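Local coordinates for protein SAG family member (Sag19) (Eimeria tenella, PDB 6ZZB) that is a surface antigen of unknown function, belonging to the SAG family of this apicomplexan parasite and built on a fold related to the CAP proteins, at residues Ser156-Ser161 against Ala170-Val175. Numbering follows the deposited sequence.
With SO4 (sulfate ion), chain B.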
ATOM      1  N   SER A 156      16.201  10.872   4.455  1.00 12.80           N
ATOM      2  CA  SER A 156      16.358  10.102   5.715  0.50 12.57           C
ATOM      3  C   SER A 156      17.799   9.623   5.871  1.00 12.76           C
ATOM      4  O   SER A 156      18.438   9.335   4.881  1.00 13.51           O
ATOM      5  CB  SER A 156      15.402   8.914   5.728  0.50 11.70           C
ATOM      6  OG  SER A 156      15.660   8.040   6.836  0.50 10.34           O
ATOM      7  N   ASN A 157      18.220   9.451   7.118  1.00 15.59           N
ATOM      8  CA  ASN A 157      19.505   8.773   7.414  1.00 16.38           C
ATOM      9  C   ASN A 157      19.395   7.253   7.241  1.00 18.39           C
ATOM     10  O   ASN A 157      20.396   6.569   7.443  1.00 19.67           O
ATOM     11  CB  ASN A 157      20.000   9.128   8.810  1.00 16.22           C
ATOM     12  CG  ASN A 157      20.478  10.558   8.844  1.00 15.85           C
ATOM     13  OD1 ASN A 157      21.421  10.868   8.125  1.00 18.73           O
ATOM     14  ND2 ASN A 157      19.807  11.393   9.615  1.00 16.05           N
ATOM     15  N   PHE A 158      18.250   6.739   6.803  1.00 16.21           N
ATOM     16  CA  PHE A 158      18.133   5.343   6.338  1.00 16.49           C
ATOM     17  C   PHE A 158      19.333   4.980   5.472  1.00 16.75           C
ATOM     18  O   PHE A 158      19.657   5.686   4.496  1.00 18.35           O
ATOM     19  CB  PHE A 158      16.840   5.165   5.542  1.00 15.45           C
ATOM     20  CG  PHE A 158      16.672   3.781   4.985  1.00 15.45           C
ATOM     21  CD1 PHE A 158      16.061   2.782   5.727  1.00 16.36           C
ATOM     22  CD2 PHE A 158      17.113   3.492   3.716  1.00 16.35           C
ATOM     23  CE1 PHE A 158      15.929   1.503   5.201  1.00 16.87           C
ATOM     24  CE2 PHE A 158      17.000   2.210   3.201  1.00 18.96           C
ATOM     25  CZ  PHE A 158      16.402   1.226   3.950  1.00 17.35           C
ATOM     26  N   GLU A 159      19.964   3.851   5.801  1.00 17.35           N
ATOM     27  CA  GLU A 159      21.001   3.177   4.990  1.00 20.37           C
ATOM     28  C   GLU A 159      20.488   1.772   4.717  1.00 18.73           C
ATOM     29  O   GLU A 159      19.998   1.128   5.640  1.00 17.93           O
ATOM     30  CB  GLU A 159      22.330   3.018   5.747  1.00 25.40           C
ATOM     31  CG  GLU A 159      23.138   4.277   5.927  1.00 29.45           C
ATOM     32  CD  GLU A 159      24.547   3.934   6.400  1.00 33.30           C
ATOM     33  OE1 GLU A 159      24.823   4.122   7.595  1.00 36.80           O
ATOM     34  OE2 GLU A 159      25.350   3.425   5.581  1.00 35.72           O
ATOM     35  N   PRO A 160      20.648   1.246   3.496  1.00 19.05           N
ATOM     36  CA  PRO A 160      20.129  -0.085   3.195  1.00 19.65           C
ATOM     37  C   PRO A 160      20.755  -1.228   4.016  1.00 21.37           C
ATOM     38  O   PRO A 160      20.078  -2.218   4.277  1.00 21.83           O
ATOM     39  CB  PRO A 160      20.423  -0.229   1.696  1.00 22.37           C
ATOM     40  CG  PRO A 160      21.551   0.752   1.410  1.00 22.93           C
ATOM     41  CD  PRO A 160      21.275   1.906   2.346  1.00 21.53           C
ATOM     42  N   SER A 161      22.010  -1.098   4.440  1.00 21.60           N
ATOM     43  CA  SER A 161      22.675  -2.205   5.167  1.00 23.22           C
ATOM     44  C   SER A 161      22.132  -2.316   6.594  1.00 22.78           C
ATOM     45  O   SER A 161      22.167  -3.436   7.130  1.00 26.97           O
ATOM     46  CB  SER A 161      24.170  -2.084   5.137  1.00 24.06           C
ATOM     47  OG  SER A 161      24.570  -0.892   5.748  1.00 26.64           O
ATOM     48  N   ALA A 170      10.781   6.519  12.034  1.00 20.29           N
ATOM     49  CA  ALA A 170      11.326   7.081  10.785  1.00 18.45           C
ATOM     50  C   ALA A 170      12.224   6.051  10.115  1.00 17.87           C
ATOM     51  O   ALA A 170      12.938   5.280  10.780  1.00 21.74           O
ATOM     52  CB  ALA A 170      12.065   8.365  11.074  1.00 19.98           C
ATOM     53  N   PRO A 171      12.247   5.960   8.774  1.00 16.50           N
ATOM     54  CA  PRO A 171      11.426   6.795   7.892  1.00 15.12           C
ATOM     55  C   PRO A 171      10.064   6.197   7.499  1.00 14.17           C
ATOM     56  O   PRO A 171       9.316   6.897   6.819  1.00 13.27           O
ATOM     57  CB  PRO A 171      12.269   6.824   6.627  1.00 15.49           C
ATOM     58  CG  PRO A 171      12.914   5.463   6.575  1.00 15.90           C
ATOM     59  CD  PRO A 171      13.180   5.113   8.025  1.00 16.17           C
ATOM     60  N   PHE A 172       9.752   4.969   7.930  1.00 13.15           N
ATOM     61  CA  PHE A 172       8.581   4.222   7.392  1.00 12.83           C
ATOM     62  C   PHE A 172       7.302   4.558   8.144  1.00 12.80           C
ATOM     63  O   PHE A 172       6.237   4.060   7.747  1.00 12.54           O
ATOM     64  CB  PHE A 172       8.896   2.737   7.334  1.00 12.09           C
ATOM     65  CG  PHE A 172       9.993   2.427   6.360  1.00 12.14           C
ATOM     66  CD1 PHE A 172       9.838   2.700   5.021  1.00 12.68           C
ATOM     67  CD2 PHE A 172      11.220   1.926   6.793  1.00 13.71           C
ATOM     68  CE1 PHE A 172      10.861   2.480   4.114  1.00 13.78           C
ATOM     69  CE2 PHE A 172      12.245   1.717   5.886  1.00 14.00           C
ATOM     70  CZ  PHE A 172      12.063   1.967   4.547  1.00 13.81           C
ATOM     71  N   ASN A 173       7.350   5.446   9.136  1.00 13.18           N
ATOM     72  CA  ASN A 173       6.151   6.076   9.720  1.00 13.30           C
ATOM     73  C   ASN A 173       5.612   7.161   8.784  1.00 13.02           C
ATOM     74  O   ASN A 173       4.510   7.662   9.053  1.00 15.44           O
ATOM     75  CB  ASN A 173       6.438   6.644  11.117  1.00 15.78           C
ATOM     76  CG  ASN A 173       7.445   7.767  11.119  1.00 16.90           C
ATOM     77  OD1 ASN A 173       8.186   7.980  10.171  1.00 16.07           O
ATOM     78  ND2 ASN A 173       7.564   8.435  12.264  1.00 22.05           N
ATOM     79  N   ASN A 174       6.318   7.491   7.722  1.00 12.73           N
ATOM     80  CA  ASN A 174       5.776   8.301   6.610  1.00 12.38           C
ATOM     81  C   ASN A 174       5.069   7.337   5.654  1.00 11.82           C
ATOM     82  O   ASN A 174       5.708   6.393   5.167  1.00 11.17           O
ATOM     83  CB  ASN A 174       6.900   9.103   5.950  1.00 12.04           C
ATOM     84  CG  ASN A 174       6.465   9.870   4.736  1.00 13.13           C
ATOM     85  OD1 ASN A 174       6.167   9.279   3.702  1.00 13.25           O
ATOM     86  ND2 ASN A 174       6.434  11.201   4.834  1.00 13.46           N
ATOM     87  N   VAL A 175       3.790   7.571   5.399  1.00 10.63           N
ATOM     88  CA  VAL A 175       2.979   6.593   4.636  1.00 10.46           C
ATOM     89  C   VAL A 175       3.534   6.473   3.220  1.00 10.50           C
ATOM     90  O   VAL A 175       3.578   5.367   2.652  1.00  9.90           O
ATOM     91  CB  VAL A 175       1.492   6.968   4.671  1.00 11.43           C
ATOM     92  CG1 VAL A 175       0.676   5.997   3.828  1.00 11.52           C
ATOM     93  CG2 VAL A 175       0.950   6.990   6.074  1.00 12.34           C
TER
HETATM   94  S   SO4 B 301      15.673   9.929   9.932  1.00 37.22           S
HETATM   95  O1  SO4 B 301      15.088   8.863   9.147  1.00 39.92           O
HETATM   96  O2  SO4 B 301      16.083   9.405  11.205  1.00 40.53           O
HETATM   97  O3  SO4 B 301      14.672  10.948  10.151  1.00 43.41           O
HETATM   98  O4  SO4 B 301      16.804  10.512   9.245  1.00 35.08           O
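Phe158, Pro171 and Phe172 form a small, buried aromatic-proline cluster that joins the two ends of the long loop between helices 138-155 and 175-183, a worked example of how an irregular connection can be pinned by a few apolar groups. The rings of Phe158 and Phe172 make an offset edge-to-face pair, with planes at 83° and centroids 5.6 Å apart. Phe172 supplies the edge, and its CE2 comes 3.8 Å from CE1 of Phe158. A chi1 of 178°, which sets CG opposite the backbone N, brings the Phe158 ring against Phe172. Pro171, preceded by a cis peptide bond, packs against both aromatic residues: its CG sits over the centre of the Phe172 ring, 3.8 Å above the plane, and also meets CB of Phe158 at 4.1 Å.

The polar bonds stay within 156-161 or run from it to a sulfate, probably from the crystallisation liquor. In one of two conformers, Ser156 OG lies 3.6 Å from Pro171 CB and accepts from Phe158 N at 2.9 Å, an ST turn; its unusually short approach to sulfate O1 is doubtful as a bond. Sulfate O4 receives a nearly straight bond from Asn157 N (2.8 Å, 174°).

On the side of helix 138-155, Leu153 touches Pro171 and Phe172, while Tyr226 of helix 223-231 packs edge-to-face with Phe158; the type I turn from Pro171 ends at Asn174, whose OD1 takes the N-H of Ala177 and N-caps helix 175-183.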